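Local coordinates for protein MucR Phosphodiesterase (Pseudomonas aeruginosa, PDB 5M1T) that belongs to the EAL-domain phosphodiesterase family and holds the ligand C2E beside two magnesium ions in its pocket, at residues Leu128-Ala133 with Val171-Leu176; Arg164-Ser169 with Leu195-Arg200; Arg210-Glu215 with Ala223-Ala228. All blocks are in the same frame, centred on the assembly; numbering follows the deposited sequence.

Interaction 1 of 3, residues Leu128-Ala133 with Val171-Leu176; sequences LQFAHA and VILEQL
The F130 ring meets I172 with one face and L173 with its edge. I172 CD1 lies 4.1 Å above the F130 ring plane, displaced toward the rim. L173 CD2 comes up close to that plane and stops 3.6 Å from F130 CE1, while L173 CG sits 3.9 Å from F130 CZ. The two branches of I172 divide the work: CG2 touches F130 CE1 at 3.7 Å, and CD1 reaches back to the backbone, 3.4 Å from F130 O, a van der Waals contact. F130 is sent across the gap by its first torsion, which puts CG anti to the backbone N (chi1 -177°) and aims the ring from the short helix 127-131 at helix 166-178, although the nearest CA atoms, those of F130 and I172, stay 8.1 Å apart. Both helices belong to the barrel of the EAL domain, and V157 of strand 153-158 also touches F130, which places the ring between helix layer and sheet. The neighbouring Q129 has another task: its OE1 accepts from S126 N and from an amino group of the ligand C2E. The contact itself is held by dispersion and exclusion of water, with no polar bond between the segments: the F130 ring, I172 and L173 join helix 127-131 to helix 166-178 by apolar contact alone.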
loop_
_atom_site.group_PDB
_atom_site.type_symbol
_atom_site.label_atom_id
_atom_site.label_comp_id
_atom_site.label_asym_id
_atom_site.label_seq_id
_atom_site.Cartn_x
_atom_site.Cartn_y
_atom_site.Cartn_z
ATOM N N LEU A 128 2.110 4.310 -4.491
ATOM C CA LEU A 128 2.943 3.260 -3.912
ATOM C C LEU A 128 3.230 3.563 -2.424
ATOM O O LEU A 128 3.181 2.680 -1.581
ATOM C CB LEU A 128 4.248 3.113 -4.711
ATOM C CG LEU A 128 5.155 1.910 -4.411
ATOM C CD1 LEU A 128 6.124 1.722 -5.553
ATOM C CD2 LEU A 128 5.999 2.060 -3.164
ATOM N N GLN A 129 3.506 4.817 -2.094
ATOM C CA GLN A 129 3.745 5.182 -0.701
ATOM C C GLN A 129 2.487 4.946 0.126
ATOM O O GLN A 129 2.559 4.506 1.266
ATOM C CB GLN A 129 4.144 6.652 -0.595
ATOM C CG GLN A 129 5.455 6.995 -1.258
ATOM C CD GLN A 129 5.661 8.494 -1.333
ATOM O OE1 GLN A 129 4.929 9.210 -2.033
ATOM N NE2 GLN A 129 6.676 8.989 -0.605
ATOM N N PHE A 130 1.324 5.274 -0.439
ATOM C CA PHE A 130 0.064 5.140 0.295
ATOM C C PHE A 130 -0.232 3.667 0.612
ATOM O O PHE A 130 -0.787 3.352 1.677
ATOM C CB PHE A 130 -1.086 5.759 -0.482
ATOM C CG PHE A 130 -2.402 5.716 0.253
ATOM C CD1 PHE A 130 -2.565 6.423 1.421
ATOM C CD2 PHE A 130 -3.472 4.991 -0.234
ATOM C CE1 PHE A 130 -3.749 6.382 2.122
ATOM C CE2 PHE A 130 -4.677 4.951 0.456
ATOM C CZ PHE A 130 -4.810 5.651 1.651
ATOM N N ALA A 131 0.152 2.771 -0.305
ATOM C CA ALA A 131 -0.088 1.338 -0.169
ATOM C C ALA A 131 1.046 0.601 0.548
ATOM O O ALA A 131 0.898 -0.588 0.859
ATOM C CB ALA A 131 -0.286 0.712 -1.535
ATOM N N HIS A 132 2.161 1.281 0.831
ATOM C CA HIS A 132 3.332 0.616 1.399
ATOM C C HIS A 132 3.021 0.082 2.791
ATOM O O HIS A 132 2.524 0.812 3.645
ATOM C CB HIS A 132 4.505 1.594 1.471
ATOM C CG HIS A 132 5.836 0.925 1.558
ATOM N ND1 HIS A 132 6.336 0.397 2.729
ATOM C CD2 HIS A 132 6.760 0.663 0.603
ATOM C CE1 HIS A 132 7.521 -0.142 2.496
ATOM N NE2 HIS A 132 7.802 0.012 1.211
ATOM N N ALA A 133 3.316 -1.182 3.025
ATOM C CA ALA A 133 3.036 -1.809 4.308
ATOM C C ALA A 133 3.540 -1.021 5.521
ATOM O O ALA A 133 2.945 -1.112 6.597
ATOM C CB ALA A 133 3.639 -3.210 4.346
ATOM N N VAL A 171 -8.893 1.754 6.050
ATOM C CA VAL A 171 -8.117 1.159 7.132
ATOM C C VAL A 171 -6.866 1.999 7.360
ATOM O O VAL A 171 -6.571 2.381 8.489
ATOM C CB VAL A 171 -7.763 -0.314 6.825
ATOM C CG1 VAL A 171 -6.644 -0.824 7.730
ATOM C CG2 VAL A 171 -9.020 -1.180 6.944
ATOM N N ILE A 172 -6.161 2.323 6.276
ATOM C CA ILE A 172 -4.949 3.165 6.356
ATOM C C ILE A 172 -5.214 4.574 6.920
ATOM O O ILE A 172 -4.539 5.039 7.849
ATOM C CB ILE A 172 -4.236 3.297 5.005
ATOM C CG1 ILE A 172 -3.703 1.947 4.518
ATOM C CG2 ILE A 172 -3.062 4.250 5.125
ATOM C CD1 ILE A 172 -3.572 1.860 2.995
ATOM N N LEU A 173 -6.188 5.263 6.358
ATOM C CA LEU A 173 -6.431 6.635 6.779
ATOM C C LEU A 173 -6.987 6.727 8.222
ATOM O O LEU A 173 -6.630 7.639 8.956
ATOM C CB LEU A 173 -7.337 7.358 5.775
ATOM C CG LEU A 173 -6.733 7.590 4.398
ATOM C CD1 LEU A 173 -7.758 8.179 3.454
ATOM C CD2 LEU A 173 -5.520 8.488 4.430
ATOM N N GLU A 174 -7.839 5.788 8.619
ATOM C CA GLU A 174 -8.320 5.746 9.995
ATOM C C GLU A 174 -7.159 5.639 10.997
ATOM O O GLU A 174 -7.136 6.359 11.988
ATOM C CB GLU A 174 -9.320 4.590 10.226
ATOM C CG GLU A 174 -10.737 4.803 9.678
ATOM C CD GLU A 174 -11.451 6.053 10.215
ATOM O OE1 GLU A 174 -10.897 6.751 11.110
ATOM O OE2 GLU A 174 -12.582 6.368 9.725
ATOM N N GLN A 175 -6.189 4.767 10.730
ATOM C CA GLN A 175 -5.017 4.686 11.597
ATOM C C GLN A 175 -4.313 6.043 11.699
ATOM O O GLN A 175 -4.086 6.539 12.791
ATOM C CB GLN A 175 -4.007 3.665 11.088
ATOM C CG GLN A 175 -4.392 2.218 11.289
ATOM C CD GLN A 175 -3.382 1.303 10.645
ATOM O OE1 GLN A 175 -3.528 0.917 9.489
ATOM N NE2 GLN A 175 -2.321 0.998 11.367
ATOM N N LEU A 176 -3.982 6.629 10.545
ATOM C CA LEU A 176 -3.310 7.917 10.498
ATOM C C LEU A 176 -4.089 9.013 11.239
ATOM O O LEU A 176 -3.506 9.818 11.964
ATOM C CB LEU A 176 -3.085 8.331 9.057
ATOM C CG LEU A 176 -2.112 7.472 8.259
ATOM C CD1 LEU A 176 -2.158 7.826 6.785
ATOM C CD2 LEU A 176 -0.697 7.634 8.764
#

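Interaction 2 of 3, residues Arg164-Ser169 with Leu195-Arg200; sequences RDADAS and LLYLKR
A166 and Y197 bring the two backbones together, their CA atoms 6.7 Å apart, where the first turn of helix 166-178 faces the short helix 195-200. In the (beta/alpha)8-type barrel of the EAL domain the contact joins these two helices at the surface, with strand 182-188 between them in the chain. D165 is the N-cap of helix 166-178: its OD1 accepts from A168 N in a weak bond of 3.3 Å, and its backbone O receives S169 N. A166 directs its methyl group at the tyrosine. The CB lies 3.6 Å from the centroid of the Y197 ring and 16° off the ring normal, a CH-pi contact, and its nearest ring atom is Y197 CG at 3.5 Å. Placing Y197 CG anti to the carbonyl carbon (chi1 -78°) lays the ring across A166 and carries the hydroxyl on to D167. There Y197 OH donates to D167 OD1 over 2.7 Å, arriving from above the carboxylate, 38° out of its plane. The same oxygen also lies near the ring edge, so one residue takes a face of the tyrosine and the next takes its rim and hydroxyl. D167 stands in the first turn of its helix, where the helix dipole would probably favour a negative charge. R200 NH1 is 5.5 Å from D167 OD1, too far for a salt bridge, yet its opposite charge may add weak long-range attraction. On other sides of helix 195-200, L198 and K199 touch L236 of helix 220-236. The second carboxylate oxygen, D167 OD2, remains 3.5 Å from Y197 OH at a poor angle and makes no bond to it.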
loop_
_atom_site.group_PDB
_atom_site.type_symbol
_atom_site.label_atom_id
_atom_site.label_comp_id
_atom_site.label_asym_id
_atom_site.label_seq_id
_atom_site.Cartn_x
_atom_site.Cartn_y
_atom_site.Cartn_z
ATOM N N ARG A 164 -9.272 4.232 -5.470
ATOM C CA ARG A 164 -8.989 2.979 -6.147
ATOM C C ARG A 164 -9.454 1.767 -5.310
ATOM O O ARG A 164 -10.225 0.939 -5.786
ATOM C CB ARG A 164 -7.520 2.855 -6.538
ATOM C CG ARG A 164 -7.246 1.637 -7.414
ATOM C CD ARG A 164 -5.764 1.255 -7.383
ATOM N NE ARG A 164 -5.293 1.015 -6.020
ATOM C CZ ARG A 164 -5.373 -0.151 -5.376
ATOM N NH1 ARG A 164 -5.892 -1.210 -5.970
ATOM N NH2 ARG A 164 -4.921 -0.270 -4.135
ATOM N N ASP A 165 -8.997 1.654 -4.067
ATOM C CA ASP A 165 -9.557 0.607 -3.189
ATOM C C ASP A 165 -10.012 1.258 -1.880
ATOM O O ASP A 165 -9.263 1.290 -0.900
ATOM C CB ASP A 165 -8.538 -0.503 -2.953
ATOM C CG ASP A 165 -9.098 -1.658 -2.130
ATOM O OD1 ASP A 165 -10.159 -1.495 -1.481
ATOM O OD2 ASP A 165 -8.442 -2.725 -2.112
ATOM N N ALA A 166 -11.231 1.782 -1.880
ATOM C CA ALA A 166 -11.704 2.628 -0.788
ATOM C C ALA A 166 -11.754 1.933 0.576
ATOM O O ALA A 166 -11.517 2.564 1.603
ATOM C CB ALA A 166 -13.059 3.213 -1.124
ATOM N N ASP A 167 -12.075 0.645 0.594
ATOM C CA ASP A 167 -12.041 -0.108 1.838
ATOM C C ASP A 167 -10.652 -0.188 2.431
ATOM O O ASP A 167 -10.501 -0.088 3.638
ATOM C CB ASP A 167 -12.625 -1.504 1.660
ATOM C CG ASP A 167 -14.148 -1.491 1.552
ATOM O OD1 ASP A 167 -14.839 -0.623 2.140
ATOM O OD2 ASP A 167 -14.652 -2.376 0.868
ATOM N N ALA A 168 -9.647 -0.329 1.585
ATOM C CA ALA A 168 -8.256 -0.365 2.049
ATOM C C ALA A 168 -7.785 1.023 2.436
ATOM O O ALA A 168 -7.070 1.184 3.427
ATOM C CB ALA A 168 -7.337 -0.965 0.974
ATOM N N SER A 169 -8.190 2.037 1.666
ATOM C CA SER A 169 -7.836 3.419 2.000
ATOM C C SER A 169 -8.343 3.743 3.399
ATOM O O SER A 169 -7.707 4.496 4.157
ATOM C CB SER A 169 -8.443 4.425 1.016
ATOM O OG SER A 169 -7.967 4.216 -0.293
ATOM N N LEU A 195 -19.556 9.203 -3.167
ATOM C CA LEU A 195 -20.002 10.105 -2.085
ATOM C C LEU A 195 -20.102 9.384 -0.764
ATOM O O LEU A 195 -19.843 9.964 0.296
ATOM C CB LEU A 195 -21.332 10.779 -2.391
ATOM C CG LEU A 195 -21.289 11.898 -3.429
ATOM C CD1 LEU A 195 -22.652 12.535 -3.526
ATOM C CD2 LEU A 195 -20.296 12.988 -3.084
ATOM N N LEU A 196 -20.471 8.115 -0.822
ATOM C CA LEU A 196 -20.498 7.295 0.387
ATOM C C LEU A 196 -19.131 7.222 1.070
ATOM O O LEU A 196 -18.994 7.554 2.241
ATOM C CB LEU A 196 -21.000 5.893 0.074
ATOM C CG LEU A 196 -21.103 4.994 1.298
ATOM C CD1 LEU A 196 -21.958 5.667 2.381
ATOM C CD2 LEU A 196 -21.674 3.636 0.877
ATOM N N TYR A 197 -18.111 6.813 0.336
ATOM C CA TYR A 197 -16.776 6.707 0.932
ATOM C C TYR A 197 -16.163 8.076 1.139
ATOM O O TYR A 197 -15.325 8.249 2.027
ATOM C CB TYR A 197 -15.839 5.840 0.100
ATOM C CG TYR A 197 -16.086 4.388 0.273
ATOM C CD1 TYR A 197 -15.567 3.699 1.370
ATOM C CD2 TYR A 197 -16.827 3.688 -0.670
ATOM C CE1 TYR A 197 -15.803 2.325 1.530
ATOM C CE2 TYR A 197 -17.078 2.330 -0.542
ATOM C CZ TYR A 197 -16.574 1.646 0.554
ATOM O OH TYR A 197 -16.847 0.288 0.644
ATOM N N LEU A 198 -16.560 9.055 0.341
ATOM C CA LEU A 198 -16.062 10.397 0.570
ATOM C C LEU A 198 -16.472 10.900 1.966
ATOM O O LEU A 198 -15.702 11.588 2.630
ATOM C CB LEU A 198 -16.535 11.333 -0.533
ATOM C CG LEU A 198 -15.784 12.639 -0.720
ATOM C CD1 LEU A 198 -14.269 12.440 -0.697
ATOM C CD2 LEU A 198 -16.229 13.285 -2.018
ATOM N N LYS A 199 -17.648 10.508 2.430
ATOM C CA LYS A 199 -18.111 10.882 3.771
ATOM C C LYS A 199 -17.431 10.000 4.855
ATOM O O LYS A 199 -17.052 10.483 5.928
ATOM C CB LYS A 199 -19.648 10.791 3.810
ATOM C CG LYS A 199 -20.327 11.084 5.137
ATOM C CD LYS A 199 -19.980 12.466 5.656
ATOM C CE LYS A 199 -20.285 12.580 7.152
ATOM N NZ LYS A 199 -19.643 13.801 7.707
ATOM N N ARG A 200 -17.244 8.721 4.562
ATOM C CA ARG A 200 -16.653 7.811 5.533
ATOM C C ARG A 200 -15.185 8.058 5.808
ATOM O O ARG A 200 -14.753 7.815 6.904
ATOM C CB ARG A 200 -16.817 6.351 5.096
ATOM C CG ARG A 200 -18.204 5.826 5.384
ATOM C CD ARG A 200 -18.243 4.322 5.574
ATOM N NE ARG A 200 -19.639 3.876 5.436
ATOM C CZ ARG A 200 -20.028 2.699 4.942
ATOM N NH1 ARG A 200 -19.127 1.799 4.511
ATOM N NH2 ARG A 200 -21.336 2.442 4.873
#

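Interaction 3 of 3, residues Arg210-Glu215 with Ala223-Ala228; sequences RGFINE and AAIVSA. With C2E (9,9'-[(2R,3R,3aS,5S,7aR,9R,10R,10aS,12S,14aR)-3,5,10,12-tetrahydroxy-5,12-dioxidooctahydro-2H,7H-difuro[3,2-d:3',2'-j][1,3,7,9,2,8]tetraoxadiphosphacyclododecine-2,9-diyl]bis(2-amino-1,9-dihydro-6H-purin-6-one)), chain C.
In the (beta/alpha)8-type barrel of the EAL domain, the short helix 210-214 that follows strand 205-208 packs through F212 and I213 against I225 and V226 of the long helix 220-236. The segment axes approach to 9.6 Å and run at 135° to each other, closer to antiparallel than to parallel. The F212 ring offers a face to I225: I225 CG2 lies 4.3 Å from the ring centroid and 25° off its normal, a CH-pi contact, with the two side chains crossing at about a right angle. V226 uses its CG2 branch twice, against F212 CB at 3.8 Å and against I213 CD1 at 4.2 Å. I213 starts out pointing away from the partner helix and turns CD1 back to it, also touching Q250 and L254 of helix 248-257; V226 meets L257 of that same helix. The contact is thus apolar and partly buried.

At the start of segment 210-215, R210 belongs to the ligand pocket. Its CG sits between the backbone N and the carbonyl carbon (chi1 63°), and the chain then runs extended to NE, carrying the guanidinium to C2E. C2E O4' lies 3.4 Å above the guanidinium plane, and R210 NH1 comes within 3.2 Å of the phosphate oxygen C2E O1P, where the positive charge would favour the phosphate. R210 N also makes a weak hydrogen bond to E243 OE1, and E243 is a ligand of a magnesium ion, so R210 lies beside the metal site. Within helix 220-236, S227 OG donates to A223 O at 2.8 Å, while S227 N reaches that same oxygen from the opposite face of its carbonyl plane.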
loop_
_atom_site.group_PDB
_atom_site.type_symbol
_atom_site.label_atom_id
_atom_site.label_comp_id
_atom_site.label_asym_id
_atom_site.label_seq_id
_atom_site.Cartn_x
_atom_site.Cartn_y
_atom_site.Cartn_z
ATOM N N ARG A 210 -5.585 22.232 -9.593
ATOM C CA ARG A 210 -5.225 23.481 -10.237
ATOM C C ARG A 210 -5.731 23.573 -11.652
ATOM O O ARG A 210 -5.938 24.670 -12.137
ATOM C CB ARG A 210 -3.716 23.696 -10.248
ATOM C CG ARG A 210 -2.903 22.667 -11.032
ATOM C CD ARG A 210 -1.422 23.058 -10.958
ATOM N NE ARG A 210 -0.411 22.100 -11.406
ATOM C CZ ARG A 210 -0.212 20.861 -10.920
ATOM N NH1 ARG A 210 -1.044 20.293 -10.015
ATOM N NH2 ARG A 210 0.826 20.144 -11.387
ATOM N N GLY A 211 -5.924 22.430 -12.309
ATOM C CA GLY A 211 -6.474 22.395 -13.672
ATOM C C GLY A 211 -7.805 23.110 -13.796
ATOM O O GLY A 211 -8.067 23.825 -14.778
ATOM N N PHE A 212 -8.638 22.982 -12.779
ATOM C CA PHE A 212 -9.944 23.645 -12.797
ATOM C C PHE A 212 -9.879 25.137 -12.537
ATOM O O PHE A 212 -10.705 25.911 -13.050
ATOM C CB PHE A 212 -10.866 22.996 -11.781
ATOM C CG PHE A 212 -11.101 21.547 -12.059
ATOM C CD1 PHE A 212 -11.910 21.168 -13.110
ATOM C CD2 PHE A 212 -10.485 20.575 -11.302
ATOM C CE1 PHE A 212 -12.140 19.851 -13.391
ATOM C CE2 PHE A 212 -10.687 19.248 -11.583
ATOM C CZ PHE A 212 -11.512 18.883 -12.640
ATOM N N ILE A 213 -8.881 25.553 -11.775
ATOM C CA ILE A 213 -8.677 26.979 -11.537
ATOM C C ILE A 213 -8.173 27.672 -12.813
ATOM O O ILE A 213 -8.646 28.741 -13.176
ATOM C CB ILE A 213 -7.687 27.204 -10.382
ATOM C CG1 ILE A 213 -8.136 26.435 -9.133
ATOM C CG2 ILE A 213 -7.506 28.678 -10.096
ATOM C CD1 ILE A 213 -9.581 26.588 -8.748
ATOM N N ASN A 214 -7.200 27.047 -13.464
ATOM C CA ASN A 214 -6.569 27.606 -14.647
ATOM C C ASN A 214 -7.517 27.730 -15.836
ATOM O O ASN A 214 -7.347 28.614 -16.666
ATOM C CB ASN A 214 -5.425 26.696 -15.055
ATOM C CG ASN A 214 -4.524 27.314 -16.097
ATOM O OD1 ASN A 214 -4.142 28.499 -16.017
ATOM N ND2 ASN A 214 -4.142 26.505 -17.069
ATOM N N GLU A 215 -8.488 26.821 -15.951
ATOM C CA GLU A 215 -9.397 26.852 -17.084
ATOM C C GLU A 215 -10.619 27.767 -16.876
ATOM O O GLU A 215 -11.431 27.890 -17.785
ATOM C CB GLU A 215 -9.866 25.426 -17.438
ATOM C CG GLU A 215 -8.771 24.494 -17.987
ATOM C CD GLU A 215 -8.394 24.771 -19.438
ATOM O OE1 GLU A 215 -7.230 24.493 -19.854
ATOM O OE2 GLU A 215 -9.279 25.272 -20.165
ATOM N N ALA A 223 -16.347 26.596 -13.813
ATOM C CA ALA A 223 -16.844 27.347 -12.683
ATOM C C ALA A 223 -17.915 26.566 -11.905
ATOM O O ALA A 223 -17.981 26.664 -10.667
ATOM C CB ALA A 223 -17.407 28.689 -13.151
ATOM N N ALA A 224 -18.764 25.826 -12.633
ATOM C CA ALA A 224 -19.765 25.010 -11.989
ATOM C C ALA A 224 -19.094 23.882 -11.204
ATOM O O ALA A 224 -19.480 23.576 -10.061
ATOM C CB ALA A 224 -20.769 24.467 -13.003
ATOM N N ILE A 225 -18.061 23.293 -11.786
ATOM C CA ILE A 225 -17.377 22.169 -11.153
ATOM C C ILE A 225 -16.717 22.651 -9.869
ATOM O O ILE A 225 -16.844 22.004 -8.815
ATOM C CB ILE A 225 -16.322 21.545 -12.082
ATOM C CG1 ILE A 225 -16.991 20.958 -13.322
ATOM C CG2 ILE A 225 -15.471 20.507 -11.343
ATOM C CD1 ILE A 225 -16.000 20.568 -14.413
ATOM N N VAL A 226 -16.043 23.796 -9.948
ATOM C CA VAL A 226 -15.401 24.353 -8.757
ATOM C C VAL A 226 -16.449 24.661 -7.680
ATOM O O VAL A 226 -16.243 24.399 -6.490
ATOM C CB VAL A 226 -14.578 25.605 -9.102
ATOM C CG1 VAL A 226 -14.141 26.370 -7.853
ATOM C CG2 VAL A 226 -13.356 25.175 -9.900
ATOM N N SER A 227 -17.584 25.204 -8.088
ATOM C CA SER A 227 -18.626 25.514 -7.138
ATOM C C SER A 227 -19.146 24.265 -6.476
ATOM O O SER A 227 -19.417 24.264 -5.286
ATOM C CB SER A 227 -19.771 26.244 -7.847
ATOM O OG SER A 227 -19.268 27.484 -8.367
ATOM N N ALA A 228 -19.292 23.192 -7.253
ATOM C CA ALA A 228 -19.757 21.926 -6.715
ATOM C C ALA A 228 -18.764 21.376 -5.664
ATOM O O ALA A 228 -19.186 20.873 -4.627
ATOM C CB ALA A 228 -19.953 20.934 -7.828
HETATM P P1 C2E C . 0.563 18.681 -6.367
HETATM O O2P C2E C . 0.429 17.869 -5.109
HETATM O O1P C2E C . -0.743 19.046 -7.043
HETATM O "O5'" C2E C . 1.370 20.003 -5.989
HETATM C "C5'" C2E C . 0.978 21.262 -6.492
HETATM C "C4'" C2E C . 1.705 21.586 -7.777
HETATM O "O4'" C2E C . 1.124 22.779 -8.335
HETATM C "C3'" C2E C . 3.176 21.895 -7.552
HETATM O "O3'" C2E C . 3.911 21.484 -8.705
HETATM C "C2'" C2E C . 3.223 23.404 -7.454
HETATM O "O2'" C2E C . 4.491 23.954 -7.813
HETATM C "C1'" C2E C . 2.156 23.756 -8.481
HETATM N N9 C2E C . 1.572 25.085 -8.302
HETATM C C8 C2E C . 1.218 25.665 -7.144
HETATM N N7 C2E C . 0.703 26.892 -7.379
HETATM C C5 C2E C . 0.714 27.091 -8.704
HETATM C C6 C2E C . 0.311 28.168 -9.613
HETATM O O6 C2E C . -0.200 29.215 -9.155
HETATM N N1 C2E C . 0.504 27.971 -10.927
HETATM C C2 C2E C . 1.054 26.838 -11.421
HETATM N N2 C2E C . 1.229 26.699 -12.754
HETATM N N3 C2E C . 1.434 25.809 -10.642
HETATM C C4 C2E C . 1.294 25.894 -9.305
HETATM P P11 C2E C . 5.271 20.641 -8.550
HETATM O O21 C2E C . 6.076 21.232 -7.404
HETATM O O11 C2E C . 6.038 20.734 -9.826
HETATM O O5A C2E C . 4.852 19.140 -8.191
HETATM C C5A C2E C . 4.041 18.415 -9.119
HETATM C C4A C2E C . 3.502 17.166 -8.457
HETATM O O4A C2E C . 4.567 16.345 -7.988
HETATM C C3A C2E C . 2.710 17.457 -7.209
HETATM O O3A C2E C . 1.383 17.865 -7.490
HETATM C C2A C2E C . 2.771 16.147 -6.469
HETATM O O2A C2E C . 1.835 15.211 -6.986
HETATM C C1A C2E C . 4.154 15.650 -6.806
HETATM N N91 C2E C . 5.086 15.901 -5.670
HETATM C C81 C2E C . 5.776 17.022 -5.372
HETATM N N71 C2E C . 6.546 16.834 -4.267
HETATM C C51 C2E C . 6.336 15.569 -3.860
HETATM C C61 C2E C . 6.811 14.709 -2.763
HETATM O O61 C2E C . 7.614 15.154 -1.915
HETATM N N11 C2E C . 6.342 13.450 -2.703
HETATM C C21 C2E C . 5.459 12.973 -3.607
HETATM N N21 C2E C . 5.024 11.705 -3.498
HETATM N N31 C2E C . 4.976 13.699 -4.637
HETATM C C41 C2E C . 5.376 14.975 -4.784
#

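Interactions 1 and 2 share helix 166-178: interaction 1 uses its inward, buried side, interaction 2 its first turn at the surface. They touch, with F130 CE2 3.5 Å from S169 OG, and their segments alternate along the chain. Interaction 3 lies later in the sequence, its centre about 29 Å from that of interaction 1 and about 23 Å from that of interaction 2, and is partly buried. The chemistry follows position: apolar branches against a phenylalanine in interactions 1 and 3, with V226 in interaction 3 meeting F212 CB and I213, but a CH-pi contact together with a tyrosine-carboxylate hydrogen bond in interaction 2. Interactions 1 and 3 each include a C2E-pocket residue, Q129 and R210.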